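Local coordinates for protein peptidylprolyl isomerase PrsA (Bacillus anthracis, PDB 6VJ4) that catalyses cis-trans isomerisation of peptidyl-prolyl bonds and helps secreted proteins, the protective antigen among them, to fold outside the cell after translocation, at residues I93-Y106 with V207-T220. Numbering follows the deposited sequence. Where two conformers were deposited one is given.
Sequences IKQSVTEKDVKDHY and VKNSIRKNLEEERT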
# COMPACT_ATOMS: atom_id res chain seq x y z
N ILE A 93 8.93 17.26 -6.38
CA ILE A 93 9.19 18.44 -5.50
C ILE A 93 9.11 19.70 -6.36
O ILE A 93 8.53 20.70 -5.88
CB ILE A 93 10.53 18.29 -4.76
CG1 ILE A 93 10.53 17.06 -3.84
CG2 ILE A 93 10.87 19.56 -3.99
CD1 ILE A 93 11.87 16.72 -3.25
N LYS A 94 9.64 19.65 -7.58
CA LYS A 94 9.58 20.84 -8.48
C LYS A 94 8.12 21.14 -8.82
O LYS A 94 7.77 22.33 -8.87
CB LYS A 94 10.44 20.61 -9.73
CG LYS A 94 10.51 21.79 -10.68
CD LYS A 94 11.60 21.69 -11.73
CE LYS A 94 11.73 22.97 -12.53
NZ LYS A 94 12.84 22.91 -13.52
N GLN A 95 7.29 20.11 -9.02
CA GLN A 95 5.86 20.34 -9.36
C GLN A 95 5.06 20.71 -8.11
O GLN A 95 3.98 21.29 -8.28
CB GLN A 95 5.28 19.13 -10.08
CG GLN A 95 5.87 18.94 -11.47
CD GLN A 95 5.33 17.74 -12.21
OE1 GLN A 95 5.86 17.36 -13.25
NE2 GLN A 95 4.27 17.15 -11.70
N SER A 96 5.58 20.44 -6.91
CA SER A 96 4.84 20.78 -5.66
C SER A 96 4.75 22.31 -5.50
O SER A 96 3.92 22.78 -4.70
CB SER A 96 5.50 20.18 -4.45
OG SER A 96 6.66 20.92 -4.09
N VAL A 97 5.60 23.05 -6.20
CA VAL A 97 5.61 24.54 -6.04
C VAL A 97 4.55 25.13 -6.97
O VAL A 97 4.73 25.09 -8.21
CB VAL A 97 7.01 25.14 -6.29
CG1 VAL A 97 7.01 26.65 -6.12
CG2 VAL A 97 8.06 24.51 -5.39
N THR A 98 3.47 25.64 -6.38
CA THR A 98 2.34 26.22 -7.14
C THR A 98 2.52 27.73 -7.27
O THR A 98 3.30 28.31 -6.50
CB THR A 98 1.00 25.92 -6.45
OG1 THR A 98 1.01 26.64 -5.21
CG2 THR A 98 0.78 24.44 -6.19
N GLU A 99 1.82 28.35 -8.22
CA GLU A 99 1.87 29.82 -8.39
C GLU A 99 1.46 30.46 -7.06
O GLU A 99 2.03 31.51 -6.72
CB GLU A 99 0.97 30.26 -9.54
CG GLU A 99 1.05 31.75 -9.85
CD GLU A 99 2.39 32.25 -10.40
OE1 GLU A 99 3.21 31.40 -10.82
OE2 GLU A 99 2.60 33.48 -10.41
N LYS A 100 0.49 29.86 -6.36
CA LYS A 100 0.06 30.40 -5.04
C LYS A 100 1.24 30.35 -4.06
O LYS A 100 1.43 31.34 -3.31
CB LYS A 100 -1.13 29.62 -4.47
CG LYS A 100 -1.44 29.94 -3.01
CD LYS A 100 -2.80 29.48 -2.54
CE LYS A 100 -3.02 29.76 -1.06
NZ LYS A 100 -2.84 31.20 -0.75
N ASP A 101 2.00 29.25 -4.05
CA ASP A 101 3.19 29.15 -3.17
C ASP A 101 4.15 30.30 -3.51
O ASP A 101 4.69 30.92 -2.58
CB ASP A 101 3.93 27.82 -3.33
CG ASP A 101 3.20 26.60 -2.78
OD1 ASP A 101 2.43 26.77 -1.82
OD2 ASP A 101 3.41 25.48 -3.32
N VAL A 102 4.37 30.56 -4.80
CA VAL A 102 5.30 31.66 -5.17
C VAL A 102 4.74 32.99 -4.65
O VAL A 102 5.48 33.72 -3.97
CB VAL A 102 5.58 31.67 -6.68
CG1 VAL A 102 6.44 32.85 -7.11
CG2 VAL A 102 6.22 30.35 -7.09
N LYS A 103 3.45 33.26 -4.91
CA LYS A 103 2.84 34.53 -4.44
C LYS A 103 2.89 34.61 -2.91
O LYS A 103 3.11 35.71 -2.43
CB LYS A 103 1.39 34.66 -4.90
CG LYS A 103 1.19 34.81 -6.40
CD LYS A 103 -0.26 35.09 -6.77
CE LYS A 103 -0.50 35.09 -8.27
NZ LYS A 103 0.39 36.05 -8.96
N ASP A 104 2.72 33.49 -2.20
CA ASP A 104 2.74 33.50 -0.71
C ASP A 104 4.13 33.84 -0.17
O ASP A 104 4.22 34.14 1.04
CB ASP A 104 2.29 32.16 -0.12
CG ASP A 104 0.81 31.86 -0.30
OD1 ASP A 104 0.05 32.81 -0.64
OD2 ASP A 104 0.44 30.68 -0.12
N HIS A 105 5.16 33.73 -1.00
CA HIS A 105 6.55 34.04 -0.57
C HIS A 105 7.01 35.37 -1.18
O HIS A 105 8.19 35.66 -1.09
CB HIS A 105 7.50 32.89 -0.94
CG HIS A 105 7.28 31.66 -0.12
ND1 HIS A 105 6.17 30.85 -0.29
CD2 HIS A 105 8.00 31.13 0.90
CE1 HIS A 105 6.22 29.86 0.58
NE2 HIS A 105 7.33 30.00 1.32
N TYR A 106 6.09 36.13 -1.77
CA TYR A 106 6.45 37.46 -2.32
C TYR A 106 6.37 38.46 -1.17
O TYR A 106 5.30 39.02 -0.90
CB TYR A 106 5.55 37.85 -3.48
CG TYR A 106 5.82 39.22 -4.04
CD1 TYR A 106 7.00 39.52 -4.70
CD2 TYR A 106 4.86 40.20 -3.97
CE1 TYR A 106 7.22 40.77 -5.24
CE2 TYR A 106 5.06 41.46 -4.52
CZ TYR A 106 6.25 41.75 -5.15
OH TYR A 106 6.44 43.01 -5.66
N VAL A 207 10.68 39.24 -9.88
CA VAL A 207 11.36 38.31 -8.92
C VAL A 207 10.67 36.93 -8.81
O VAL A 207 11.28 36.07 -8.16
CB VAL A 207 11.44 38.97 -7.54
CG1 VAL A 207 12.30 40.22 -7.57
CG2 VAL A 207 10.06 39.27 -7.00
N LYS A 208 9.53 36.69 -9.45
CA LYS A 208 8.80 35.41 -9.23
C LYS A 208 9.65 34.20 -9.67
O LYS A 208 9.57 33.17 -9.00
CB LYS A 208 7.43 35.45 -9.93
CG LYS A 208 7.46 35.55 -11.46
CD LYS A 208 6.08 35.83 -12.04
CE LYS A 208 6.03 35.81 -13.55
NZ LYS A 208 4.72 36.30 -14.06
N ASN A 209 10.45 34.32 -10.73
CA ASN A 209 11.28 33.16 -11.17
C ASN A 209 12.26 32.78 -10.04
O ASN A 209 12.39 31.57 -9.76
CB ASN A 209 12.00 33.44 -12.50
CG ASN A 209 11.08 33.43 -13.71
OD1 ASN A 209 9.87 33.23 -13.59
ND2 ASN A 209 11.65 33.61 -14.90
N SER A 210 12.85 33.78 -9.38
CA SER A 210 13.84 33.54 -8.29
C SER A 210 13.15 32.96 -7.05
O SER A 210 13.76 32.11 -6.38
CB SER A 210 14.61 34.80 -7.95
OG SER A 210 13.77 35.80 -7.39
N ILE A 211 11.95 33.46 -6.71
CA ILE A 211 11.21 32.89 -5.55
C ILE A 211 10.93 31.41 -5.80
O ILE A 211 11.12 30.59 -4.87
CB ILE A 211 9.91 33.69 -5.31
CG1 ILE A 211 10.22 35.14 -4.92
CG2 ILE A 211 9.04 32.98 -4.29
CD1 ILE A 211 9.01 36.06 -4.85
N ARG A 212 10.49 31.08 -7.02
CA ARG A 212 10.17 29.67 -7.37
C ARG A 212 11.44 28.83 -7.24
O ARG A 212 11.36 27.76 -6.63
CB ARG A 212 9.58 29.58 -8.78
CG ARG A 212 9.29 28.15 -9.24
CD ARG A 212 8.64 28.09 -10.61
NE ARG A 212 7.29 28.63 -10.59
CZ ARG A 212 6.20 27.94 -10.27
NH1 ARG A 212 6.29 26.66 -9.93
NH2 ARG A 212 5.02 28.53 -10.27
N LYS A 213 12.55 29.32 -7.78
CA LYS A 213 13.85 28.59 -7.72
C LYS A 213 14.22 28.33 -6.25
O LYS A 213 14.64 27.19 -5.95
CB LYS A 213 14.94 29.38 -8.44
CG LYS A 213 16.34 28.77 -8.38
CD LYS A 213 17.38 29.56 -9.13
CE LYS A 213 17.13 29.59 -10.62
NZ LYS A 213 18.27 30.22 -11.35
N ASN A 214 14.09 29.35 -5.40
CA ASN A 214 14.41 29.24 -3.95
C ASN A 214 13.51 28.21 -3.28
O ASN A 214 14.03 27.41 -2.50
CB ASN A 214 14.25 30.57 -3.20
CG ASN A 214 15.42 31.52 -3.38
OD1 ASN A 214 16.49 31.11 -3.84
ND2 ASN A 214 15.24 32.76 -2.96
N LEU A 215 12.21 28.21 -3.58
CA LEU A 215 11.30 27.23 -2.94
C LEU A 215 11.64 25.82 -3.44
O LEU A 215 11.58 24.89 -2.62
CB LEU A 215 9.84 27.58 -3.24
CG LEU A 215 9.27 28.76 -2.47
CD1 LEU A 215 7.88 29.09 -2.97
CD2 LEU A 215 9.23 28.47 -0.97
N GLU A 216 11.96 25.70 -4.74
CA GLU A 216 12.32 24.38 -5.32
C GLU A 216 13.54 23.83 -4.56
O GLU A 216 13.46 22.71 -4.03
CB GLU A 216 12.65 24.49 -6.82
CG GLU A 216 11.44 24.71 -7.71
CD GLU A 216 11.76 25.04 -9.17
OE1 GLU A 216 12.95 25.24 -9.48
OE2 GLU A 216 10.81 25.11 -9.98
N GLU A 217 14.60 24.64 -4.46
CA GLU A 217 15.87 24.25 -3.78
C GLU A 217 15.61 23.92 -2.30
O GLU A 217 16.04 22.84 -1.86
CB GLU A 217 16.91 25.35 -3.98
CG GLU A 217 17.32 25.51 -5.44
CD GLU A 217 18.18 26.72 -5.78
OE1 GLU A 217 18.39 27.57 -4.88
OE2 GLU A 217 18.63 26.82 -6.94
N GLU A 218 14.94 24.81 -1.56
CA GLU A 218 14.68 24.59 -0.11
C GLU A 218 13.89 23.29 0.11
O GLU A 218 14.25 22.53 1.03
CB GLU A 218 13.95 25.79 0.50
CG GLU A 218 14.81 27.04 0.59
CD GLU A 218 14.06 28.32 0.91
OE1 GLU A 218 12.82 28.33 0.81
OE2 GLU A 218 14.72 29.31 1.27
N ARG A 219 12.86 23.04 -0.71
CA ARG A 219 12.05 21.81 -0.55
C ARG A 219 12.86 20.56 -0.94
O ARG A 219 12.61 19.50 -0.35
CB ARG A 219 10.76 21.91 -1.37
CG ARG A 219 9.77 22.91 -0.81
CD ARG A 219 8.50 22.98 -1.63
NE ARG A 219 7.54 23.87 -1.01
CZ ARG A 219 6.29 24.05 -1.43
NH1 ARG A 219 5.85 23.37 -2.47
NH2 ARG A 219 5.50 24.89 -0.79
N THR A 220 13.77 20.69 -1.91
CA THR A 220 14.59 19.54 -2.37
C THR A 220 15.66 19.21 -1.31
O THR A 220 15.92 18.01 -1.10
CB THR A 220 15.23 19.83 -3.73
OG1 THR A 220 14.17 20.03 -4.67
CG2 THR A 220 16.11 18.70 -4.22
O HOH W 1 8.33 24.74 -9.81
O HOH W 2 3.10 26.21 -10.84
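R219 and R212, two turns apart on helix 204-220, both reach the link between helices 76-95 and 99-104. R219, extended from CG to NE, brings NH1 to S96, where OG accepts in the guanidinium plane at 3.0 Å from NH1 and S96 O takes a weaker bond. The same nitrogen forms a weak salt bridge to D101, NH1 to OD2 3.3 Å, with carboxylate and guanidinium planes 74° apart. R212 bends at chi3 (-68°), which turns its guanidinium back over V102 CG2; NH1 donates to V97 O at 2.8 Å, from above the carbonyl plane. Its NH2 makes a weak salt bridge to E99 OE1, which lies at the edge of the guanidinium, in its plane; the other oxygen of E99 is bonded to Y204. Water 1 joins R212 NH1 to K94 O and E216 OE2.

D101 also closes a capping box with T98: D101 N donates to T98 OG1, and T98 N to D101 OD2. Helix 99-104, which leads into the first strand of the PpiC-type isomerase domain, packs across the helix that follows its last strand, the axes of 99-104 and 207-220 crossing at 103°.

Between the arginines, V97 CG1 meets L215 CD1. L215 CD2 makes a CH-pi contact with one face of the H105 imidazole, 3.5 Å from the ring centroid, while H105 ND1 donates to D101 O. I211 CG2 packs on V102 CG1, and at the Y106 ring edge CE1 touches V207 CG2 at 3.7 Å.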